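PDB 2XI9: ancillary protein 1 from Streptococcus pyogenes, which probably mediates adhesion of the bacterium to host cells as a pilus-presented adhesin carrying an internal thioester bond, this chain being its C-terminal part. Local coordinates for residues A[64-69]-A[120-125]; A[115-120]-A[321-326]; A[189-194]-A[297-302]. All blocks are in the same frame, centred on the assembly; numbering follows the deposited sequence.

Contact 1 (A[64-69]-A[120-125]); sequences NDIGER and VEPYSV
Ile-66 meets Pro-122 through its gamma methyl: a first torsion of 66° leaves CG1 between the backbone N and the carbonyl carbon and puts CG2 beside the N, where it lies 3.9 Å from Pro-122 CD. CD1 points off from the loop, and the two side chains cross at a slant. Beside this, Pro-122 CG sits 3.9 Å from the carbonyl O of Asp-65; of the residues that touch, only Pro-122 is buried. Arg-69 reaches the same loop from further along. Its CG stands anti to the backbone N (chi1 -179°), a bend at chi2 turns the chain, and NH1 comes to 3.8 Å from Val-120 CG2, the two side chains crossing at about a right angle. Each segment also folds on itself. Asn-64 OD1 accepts from Gly-67 N at 2.7 Å, an Asx motif that shapes the turn before strand 68-71, while Ser-124 OG gives a 2.6 Å hydrogen bond to Glu-121 O. Ser-124 and Val-125 together face Tyr-189 in a classic beta bulge. The loop 120-125 runs from strand 117-119 to the sheet of strand 127-130, passing the prealbumin-like domain at its turn 64-67. With no hydrogen bond directly between 64-69 and 120-125, the contact rests on thin, largely exposed van der Waals touches; the inner bonds set the shape of each segment, and Arg-30 of strand 26-33, donating through NE to Ile-66 O and packed on Pro-122, links the two.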
loop_
_atom_site.group_PDB
_atom_site.type_symbol
_atom_site.label_atom_id
_atom_site.label_comp_id
_atom_site.label_asym_id
_atom_site.label_seq_id
_atom_site.Cartn_x
_atom_site.Cartn_y
_atom_site.Cartn_z
ATOM N N ASN A 64 16.908 13.357 -4.462
ATOM C CA ASN A 64 17.233 13.461 -3.048
ATOM C C ASN A 64 16.304 12.527 -2.267
ATOM O O ASN A 64 15.678 11.672 -2.862
ATOM C CB ASN A 64 17.141 14.917 -2.591
ATOM C CG ASN A 64 15.756 15.483 -2.715
ATOM O OD1 ASN A 64 14.787 14.753 -2.860
ATOM N ND2 ASN A 64 15.658 16.798 -2.672
ATOM N N ASP A 65 16.228 12.709 -0.953
ATOM C CA ASP A 65 15.573 11.772 -0.080
ATOM C C ASP A 65 14.099 12.078 0.174
ATOM O O ASP A 65 13.402 11.221 0.688
ATOM C CB ASP A 65 16.322 11.665 1.245
ATOM C CG ASP A 65 16.388 12.975 2.003
ATOM O OD1 ASP A 65 16.157 14.042 1.411
ATOM O OD2 ASP A 65 16.713 12.939 3.207
ATOM N N ILE A 66 13.629 13.279 -0.155
ATOM C CA ILE A 66 12.206 13.603 0.029
ATOM C C ILE A 66 11.461 13.917 -1.281
ATOM O O ILE A 66 10.220 13.756 -1.358
ATOM C CB ILE A 66 11.981 14.747 1.054
ATOM C CG1 ILE A 66 12.551 16.071 0.540
ATOM C CG2 ILE A 66 12.576 14.361 2.424
ATOM C CD1 ILE A 66 12.740 17.138 1.617
ATOM N N GLY A 67 12.213 14.361 -2.287
ATOM C CA GLY A 67 11.660 14.752 -3.559
ATOM C C GLY A 67 11.929 16.196 -3.918
ATOM O O GLY A 67 12.181 17.040 -3.044
ATOM N N GLU A 68 11.864 16.470 -5.213
ATOM C CA GLU A 68 12.103 17.806 -5.765
ATOM C C GLU A 68 10.789 18.534 -6.044
ATOM O O GLU A 68 10.063 18.188 -6.993
ATOM C CB GLU A 68 12.909 17.685 -7.062
ATOM C CG GLU A 68 13.421 19.016 -7.612
ATOM C CD GLU A 68 14.529 19.625 -6.763
ATOM O OE1 GLU A 68 15.205 18.874 -6.019
ATOM O OE2 GLU A 68 14.731 20.861 -6.854
ATOM N N ARG A 69 10.480 19.546 -5.235
ATOM C CA ARG A 69 9.199 20.241 -5.354
ATOM C C ARG A 69 9.241 21.299 -6.442
ATOM O O ARG A 69 10.159 22.118 -6.483
ATOM C CB ARG A 69 8.790 20.890 -4.033
ATOM C CG ARG A 69 7.432 21.605 -4.099
ATOM C CD ARG A 69 6.672 21.465 -2.779
ATOM N NE ARG A 69 5.238 21.758 -2.881
ATOM C CZ ARG A 69 4.349 21.535 -1.906
ATOM N NH1 ARG A 69 4.732 21.013 -0.735
ATOM N NH2 ARG A 69 3.068 21.842 -2.097
ATOM N N VAL A 120 3.961 14.662 1.532
ATOM C CA VAL A 120 5.136 15.455 1.222
ATOM C C VAL A 120 6.347 15.009 2.021
ATOM O O VAL A 120 7.466 14.996 1.485
ATOM C CB VAL A 120 4.829 16.959 1.452
ATOM C CG1 VAL A 120 6.101 17.782 1.613
ATOM C CG2 VAL A 120 3.957 17.447 0.298
ATOM N N GLU A 121 6.124 14.632 3.286
ATOM C CA GLU A 121 7.194 14.119 4.138
ATOM C C GLU A 121 7.097 12.596 4.149
ATOM O O GLU A 121 6.240 12.036 4.811
ATOM C CB GLU A 121 7.118 14.663 5.559
ATOM C CG GLU A 121 8.381 14.332 6.340
ATOM C CD GLU A 121 8.282 14.624 7.821
ATOM O OE1 GLU A 121 7.374 15.384 8.239
ATOM O OE2 GLU A 121 9.133 14.095 8.578
ATOM N N PRO A 122 7.985 11.928 3.406
ATOM C CA PRO A 122 7.875 10.492 3.310
ATOM C C PRO A 122 8.283 9.796 4.627
ATOM O O PRO A 122 9.006 10.379 5.439
ATOM C CB PRO A 122 8.817 10.149 2.147
ATOM C CG PRO A 122 9.754 11.189 2.076
ATOM C CD PRO A 122 9.157 12.437 2.677
ATOM N N TYR A 123 7.799 8.572 4.830
ATOM C CA TYR A 123 8.156 7.759 5.989
ATOM C C TYR A 123 7.952 8.530 7.285
ATOM O O TYR A 123 8.868 8.666 8.057
ATOM C CB TYR A 123 9.605 7.270 5.868
ATOM C CG TYR A 123 9.869 6.688 4.512
ATOM C CD1 TYR A 123 9.226 5.528 4.099
ATOM C CD2 TYR A 123 10.699 7.331 3.609
ATOM C CE1 TYR A 123 9.413 5.017 2.833
ATOM C CE2 TYR A 123 10.896 6.817 2.333
ATOM C CZ TYR A 123 10.262 5.663 1.965
ATOM O OH TYR A 123 10.462 5.171 0.706
ATOM N N SER A 124 6.762 9.092 7.468
ATOM C CA SER A 124 6.494 9.979 8.587
ATOM C C SER A 124 5.193 9.653 9.331
ATOM O O SER A 124 4.865 10.354 10.279
ATOM C CB SER A 124 6.465 11.444 8.097
ATOM O OG SER A 124 5.383 11.618 7.188
ATOM N N VAL A 125 4.478 8.621 8.893
ATOM C CA VAL A 125 3.200 8.208 9.469
ATOM C C VAL A 125 3.406 6.958 10.325
ATOM O O VAL A 125 4.201 6.083 9.972
ATOM C CB VAL A 125 2.173 7.895 8.356
ATOM C CG1 VAL A 125 0.898 7.250 8.936
ATOM C CG2 VAL A 125 1.851 9.129 7.582
#

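Contact 2 (A[115-120]-A[321-326]); sequences PNKEIV and LVDIIR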
loop_
_atom_site.group_PDB
_atom_site.type_symbol
_atom_site.label_atom_id
_atom_site.label_comp_id
_atom_site.label_asym_id
_atom_site.label_seq_id
_atom_site.Cartn_x
_atom_site.Cartn_y
_atom_site.Cartn_z
ATOM N N PRO A 115 -1.158 8.142 -11.091
ATOM C CA PRO A 115 -1.384 7.144 -10.034
ATOM C C PRO A 115 -0.641 7.427 -8.761
ATOM O O PRO A 115 -0.978 6.843 -7.727
ATOM C CB PRO A 115 -0.866 5.838 -10.635
ATOM C CG PRO A 115 -0.105 6.205 -11.851
ATOM C CD PRO A 115 -0.329 7.634 -12.191
ATOM N N ASN A 116 0.386 8.278 -8.811
ATOM C CA ASN A 116 1.226 8.492 -7.667
ATOM C C ASN A 116 0.906 9.803 -6.942
ATOM O O ASN A 116 1.308 10.871 -7.362
ATOM C CB ASN A 116 2.683 8.429 -8.102
ATOM C CG ASN A 116 2.979 7.163 -8.883
ATOM O OD1 ASN A 116 3.223 7.203 -10.089
ATOM N ND2 ASN A 116 2.871 6.021 -8.209
ATOM N N LYS A 117 0.181 9.675 -5.833
ATOM C CA LYS A 117 -0.191 10.770 -4.991
ATOM C C LYS A 117 0.323 10.369 -3.615
ATOM O O LYS A 117 -0.040 9.331 -3.103
ATOM C CB LYS A 117 -1.705 10.968 -5.040
ATOM C CG LYS A 117 -2.179 11.313 -6.468
ATOM C CD LYS A 117 -3.606 11.820 -6.563
ATOM C CE LYS A 117 -3.706 13.351 -6.394
ATOM N NZ LYS A 117 -2.843 14.094 -7.333
ATOM N N GLU A 118 1.237 11.162 -3.070
ATOM C CA GLU A 118 1.948 10.795 -1.850
ATOM C C GLU A 118 2.089 11.977 -0.910
ATOM O O GLU A 118 2.049 13.115 -1.330
ATOM C CB GLU A 118 3.324 10.228 -2.193
ATOM C CG GLU A 118 3.283 9.103 -3.226
ATOM C CD GLU A 118 4.660 8.511 -3.567
ATOM O OE1 GLU A 118 5.704 9.021 -3.088
ATOM O OE2 GLU A 118 4.664 7.538 -4.357
ATOM N N ILE A 119 2.264 11.701 0.378
ATOM C CA ILE A 119 2.478 12.781 1.339
ATOM C C ILE A 119 3.834 13.419 1.083
ATOM O O ILE A 119 4.739 12.789 0.516
ATOM C CB ILE A 119 2.395 12.330 2.789
ATOM C CG1 ILE A 119 3.392 11.175 3.070
ATOM C CG2 ILE A 119 0.933 11.929 3.113
ATOM C CD1 ILE A 119 3.465 10.819 4.525
ATOM N N VAL A 120 3.961 14.662 1.532
ATOM C CA VAL A 120 5.136 15.455 1.222
ATOM C C VAL A 120 6.347 15.009 2.021
ATOM O O VAL A 120 7.466 14.996 1.485
ATOM C CB VAL A 120 4.829 16.959 1.452
ATOM C CG1 VAL A 120 6.101 17.782 1.613
ATOM C CG2 VAL A 120 3.957 17.447 0.298
ATOM N N LEU A 321 -2.175 14.460 0.287
ATOM C CA LEU A 321 -1.505 13.810 -0.817
ATOM C C LEU A 321 -1.225 14.869 -1.865
ATOM O O LEU A 321 -2.081 15.731 -2.113
ATOM C CB LEU A 321 -2.386 12.702 -1.395
ATOM C CG LEU A 321 -2.740 11.557 -0.444
ATOM C CD1 LEU A 321 -3.548 10.454 -1.158
ATOM C CD2 LEU A 321 -1.463 11.000 0.124
ATOM N N VAL A 322 -0.023 14.821 -2.433
ATOM C CA VAL A 322 0.348 15.715 -3.549
ATOM C C VAL A 322 0.780 14.861 -4.739
ATOM O O VAL A 322 1.113 13.674 -4.593
ATOM C CB VAL A 322 1.454 16.743 -3.142
ATOM C CG1 VAL A 322 1.018 17.556 -1.906
ATOM C CG2 VAL A 322 2.776 16.042 -2.870
ATOM N N ASP A 323 0.753 15.456 -5.923
ATOM C CA ASP A 323 1.168 14.746 -7.137
ATOM C C ASP A 323 2.648 14.499 -7.090
ATOM O O ASP A 323 3.428 15.419 -6.869
ATOM C CB ASP A 323 0.839 15.536 -8.397
ATOM C CG ASP A 323 -0.610 15.405 -8.793
ATOM O OD1 ASP A 323 -1.034 14.312 -9.227
ATOM O OD2 ASP A 323 -1.324 16.400 -8.645
ATOM N N ILE A 324 3.008 13.246 -7.307
ATOM C CA ILE A 324 4.373 12.806 -7.418
ATOM C C ILE A 324 4.600 12.472 -8.871
ATOM O O ILE A 324 3.752 11.856 -9.515
ATOM C CB ILE A 324 4.623 11.556 -6.563
ATOM C CG1 ILE A 324 4.318 11.836 -5.092
ATOM C CG2 ILE A 324 6.064 11.033 -6.733
ATOM C CD1 ILE A 324 4.858 13.106 -4.544
ATOM N N ILE A 325 5.735 12.896 -9.419
ATOM C CA ILE A 325 6.186 12.328 -10.670
ATOM C C ILE A 325 7.199 11.295 -10.251
ATOM O O ILE A 325 8.346 11.617 -9.873
ATOM C CB ILE A 325 6.792 13.351 -11.624
ATOM C CG1 ILE A 325 5.841 14.552 -11.818
ATOM C CG2 ILE A 325 7.123 12.674 -12.969
ATOM C CD1 ILE A 325 4.436 14.171 -12.259
ATOM N N ARG A 326 6.780 10.045 -10.343
ATOM C CA ARG A 326 7.559 8.919 -9.874
ATOM C C ARG A 326 8.380 8.346 -11.043
ATOM O O ARG A 326 7.853 8.121 -12.151
ATOM C CB ARG A 326 6.599 7.899 -9.259
ATOM C CG ARG A 326 7.202 6.915 -8.283
ATOM C CD ARG A 326 6.228 6.432 -7.187
ATOM N NE ARG A 326 6.556 5.046 -6.860
ATOM C CZ ARG A 326 6.338 4.445 -5.702
ATOM N NH1 ARG A 326 5.769 5.078 -4.669
ATOM N NH2 ARG A 326 6.706 3.177 -5.577
HETATM O O HOH W 1 4.022 9.714 -11.334
#
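Strand 117-119 runs antiparallel to strand 321-326, their axes 4.1 Å apart at closest and splayed, with 125° between their directions. Glu-118 and Val-322 form the hydrogen-bonded pair, Glu-118 N to Val-322 O and Val-322 N to Glu-118 O, both 2.9 Å. Ile-324 N donates to Asn-116 O, and a water carries the ladder onward, accepting from Arg-326 N and lying within hydrogen-bonding distance of Asn-116 OD1 and Ile-324 O. Strand 117-119 is an edge strand of a four-stranded mixed sheet, whose strand 26-33 flanks 321-329 on the other edge, and it also bonds through its backbone to Ala-193 and His-191, so it bridges this sheet and the one of strand 189-193. Lys-117 and Asp-323, a non-hydrogen-bonded pair, lie side by side; the lysine chain, bent at chi3 (88°) and chi4, brings NZ to 2.6 Å from Asp-323 OD1 in a salt bridge, and Asn-114 ND2 holds the same oxygen. On the opposite face the extended Glu-118 lays CB and CG across Ile-324 CG1, each at 3.5 Å. Its OE2 takes Arg-326 NH1 at 2.7 Å on the syn side, somewhat out of the carboxylate plane but in that of the guanidinium, the two planes standing square, while OE1 is gripped by Arg-30 and Tyr-32. Asn-116 crosses Arg-326 with amide and guanidinium nearly parallel, ND2 resting 3.5 Å from Arg-326 CD. Just past the pairing, in the loop, Val-120 CG2 packs on Val-322 CG2 at 3.7 Å.

Contact 3 (A[189-194]-A[297-302]); sequences YTHIAG and DLDFFI
Two antiparallel neighbours, 189-193 and 299-302, pair in the buried middle of the chain, where 189-193 is the end strand of a seven-stranded mixed sheet, its far side joined to 117-119. Thr-190 with Ile-302 and Ile-192 with Phe-300 are its hydrogen-bonded pairs; Thr-190 N meets Ile-302 O at 2.8 Å and Ile-192 N meets Phe-300 O at 2.9 Å. Past the ladder, Gly-194 N donates to Leu-298 O, and a water ties Gly-194 O to Asp-297 OD1 and Leu-298 N. On one face, CG of His-191, anti to the backbone N (chi1 165°), brings the NE2 edge of the imidazole to Asp-299: NE2 donates to OD1 at 2.8 Å, arriving from above the carboxylate plane. His-317 and Gln-156 hold the other oxygen, so the buried carboxylate is well satisfied. Phe-301 lies beside the same imidazole, the planes 25° apart but slid so far that the rings barely overlap. The other face is largely apolar, though Thr-190 OG1 takes Tyr-123 N: Ile-192 CD1 lies 3.9 Å from Phe-300 CD1, and Phe-161 meets that phenyl ring edge-to-face. The arrangement is an antiparallel beta ladder with a cross-strand His-carboxylate bond, ending the sheet of the thioester domain.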
loop_
_atom_site.group_PDB
_atom_site.type_symbol
_atom_site.label_atom_id
_atom_site.label_comp_id
_atom_site.label_asym_id
_atom_site.label_seq_id
_atom_site.Cartn_x
_atom_site.Cartn_y
_atom_site.Cartn_z
ATOM N N TYR A 189 6.002 5.050 7.965
ATOM C CA TYR A 189 5.344 4.752 6.707
ATOM C C TYR A 189 5.108 6.016 5.897
ATOM O O TYR A 189 4.891 7.111 6.472
ATOM C CB TYR A 189 4.011 4.023 6.968
ATOM C CG TYR A 189 4.148 2.710 7.701
ATOM C CD1 TYR A 189 4.347 2.677 9.074
ATOM C CD2 TYR A 189 4.065 1.504 7.029
ATOM C CE1 TYR A 189 4.464 1.497 9.740
ATOM C CE2 TYR A 189 4.194 0.295 7.698
ATOM C CZ TYR A 189 4.401 0.297 9.049
ATOM O OH TYR A 189 4.568 -0.859 9.756
ATOM N N THR A 190 5.137 5.861 4.564
ATOM C CA THR A 190 4.654 6.867 3.640
ATOM C C THR A 190 3.194 6.581 3.332
ATOM O O THR A 190 2.877 5.475 2.965
ATOM C CB THR A 190 5.427 6.838 2.316
ATOM O OG1 THR A 190 6.807 7.093 2.602
ATOM C CG2 THR A 190 4.951 7.947 1.413
ATOM N N HIS A 191 2.323 7.593 3.447
ATOM C CA HIS A 191 0.921 7.438 3.062
ATOM C C HIS A 191 0.845 7.811 1.571
ATOM O O HIS A 191 1.342 8.856 1.190
ATOM C CB HIS A 191 0.089 8.349 3.971
ATOM C CG HIS A 191 -1.307 8.608 3.524
ATOM N ND1 HIS A 191 -1.955 9.802 3.825
ATOM C CD2 HIS A 191 -2.189 7.861 2.810
ATOM C CE1 HIS A 191 -3.176 9.765 3.313
ATOM N NE2 HIS A 191 -3.349 8.600 2.706
ATOM N N ILE A 192 0.315 6.906 0.751
ATOM C CA ILE A 192 0.061 7.144 -0.669
ATOM C C ILE A 192 -1.384 6.790 -1.024
ATOM O O ILE A 192 -2.066 6.163 -0.235
ATOM C CB ILE A 192 1.009 6.322 -1.553
ATOM C CG1 ILE A 192 0.729 4.829 -1.471
ATOM C CG2 ILE A 192 2.477 6.580 -1.171
ATOM C CD1 ILE A 192 1.369 4.026 -2.653
ATOM N N ALA A 193 -1.820 7.207 -2.210
ATOM C CA ALA A 193 -3.074 6.768 -2.761
ATOM C C ALA A 193 -2.891 5.320 -3.198
ATOM O O ALA A 193 -1.844 4.944 -3.695
ATOM C CB ALA A 193 -3.499 7.667 -3.946
ATOM N N GLY A 194 -3.907 4.506 -2.971
ATOM C CA GLY A 194 -3.907 3.103 -3.286
ATOM C C GLY A 194 -4.162 2.849 -4.758
ATOM O O GLY A 194 -5.211 2.318 -5.149
ATOM N N ASP A 297 -11.124 5.541 -4.093
ATOM C CA ASP A 297 -9.707 5.472 -3.763
ATOM C C ASP A 297 -9.586 5.115 -2.271
ATOM O O ASP A 297 -10.514 5.417 -1.504
ATOM C CB ASP A 297 -9.018 6.819 -4.071
ATOM C CG ASP A 297 -8.609 6.967 -5.532
ATOM O OD1 ASP A 297 -7.755 6.168 -6.004
ATOM O OD2 ASP A 297 -9.124 7.887 -6.188
ATOM N N LEU A 298 -8.486 4.458 -1.901
ATOM C CA LEU A 298 -8.169 4.118 -0.518
ATOM C C LEU A 298 -6.759 4.536 -0.171
ATOM O O LEU A 298 -5.883 4.600 -1.049
ATOM C CB LEU A 298 -8.268 2.610 -0.324
ATOM C CG LEU A 298 -9.652 1.990 -0.407
ATOM C CD1 LEU A 298 -9.586 0.480 -0.541
ATOM C CD2 LEU A 298 -10.444 2.368 0.790
ATOM N N ASP A 299 -6.535 4.778 1.112
ATOM C CA ASP A 299 -5.198 5.000 1.622
ATOM C C ASP A 299 -4.368 3.699 1.591
ATOM O O ASP A 299 -4.891 2.603 1.730
ATOM C CB ASP A 299 -5.230 5.501 3.063
ATOM C CG ASP A 299 -5.938 6.864 3.215
ATOM O OD1 ASP A 299 -5.957 7.705 2.260
ATOM O OD2 ASP A 299 -6.437 7.120 4.337
ATOM N N PHE A 300 -3.062 3.861 1.460
ATOM C CA PHE A 300 -2.105 2.741 1.464
ATOM C C PHE A 300 -0.836 3.287 2.116
ATOM O O PHE A 300 -0.624 4.468 2.083
ATOM C CB PHE A 300 -1.883 2.273 0.033
ATOM C CG PHE A 300 -1.036 1.044 -0.114
ATOM C CD1 PHE A 300 0.326 1.137 -0.325
ATOM C CD2 PHE A 300 -1.623 -0.211 -0.119
ATOM C CE1 PHE A 300 1.097 -0.024 -0.509
ATOM C CE2 PHE A 300 -0.871 -1.339 -0.262
ATOM C CZ PHE A 300 0.513 -1.249 -0.483
ATOM N N PHE A 301 -0.016 2.408 2.691
ATOM C CA PHE A 301 1.133 2.770 3.515
ATOM C C PHE A 301 2.319 1.862 3.256
ATOM O O PHE A 301 2.195 0.656 3.262
ATOM C CB PHE A 301 0.724 2.695 5.003
ATOM C CG PHE A 301 -0.530 3.513 5.339
ATOM C CD1 PHE A 301 -1.794 2.953 5.253
ATOM C CD2 PHE A 301 -0.417 4.838 5.735
ATOM C CE1 PHE A 301 -2.908 3.685 5.533
ATOM C CE2 PHE A 301 -1.559 5.602 5.994
ATOM C CZ PHE A 301 -2.792 5.018 5.922
ATOM N N ILE A 302 3.478 2.467 3.049
ATOM C CA ILE A 302 4.708 1.745 2.730
ATOM C C ILE A 302 5.738 2.066 3.804
ATOM O O ILE A 302 5.958 3.232 4.134
ATOM C CB ILE A 302 5.313 2.175 1.374
ATOM C CG1 ILE A 302 4.269 2.092 0.279
ATOM C CG2 ILE A 302 6.546 1.359 1.021
ATOM C CD1 ILE A 302 3.431 1.010 0.391
HETATM O O HOH W 2 -6.997 4.003 -4.338
#

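In the fold
Contacts 2 and 3 are buried strand pairings, whereas contact 1 is a small, mostly exposed touch between a turn and a loop. Strand 117-119 joins the two ladders: paired with 321-326 in contact 2, it also bonds through its backbone to 189-193 of contact 3, while the chain just beyond it becomes the loop of contact 1, with Val-120 common to both. That loop then returns to contact 3, Tyr-123 N meeting Thr-190 OG1 and Val-125 N meeting Tyr-189 O. Chemistry follows place: salt bridges lie on both faces of the ladder of contact 2, aromatic rings and a His-carboxylate bond fill the one nearest the chain's centre, and contact 1 has loose van der Waals touches and no direct hydrogen bond.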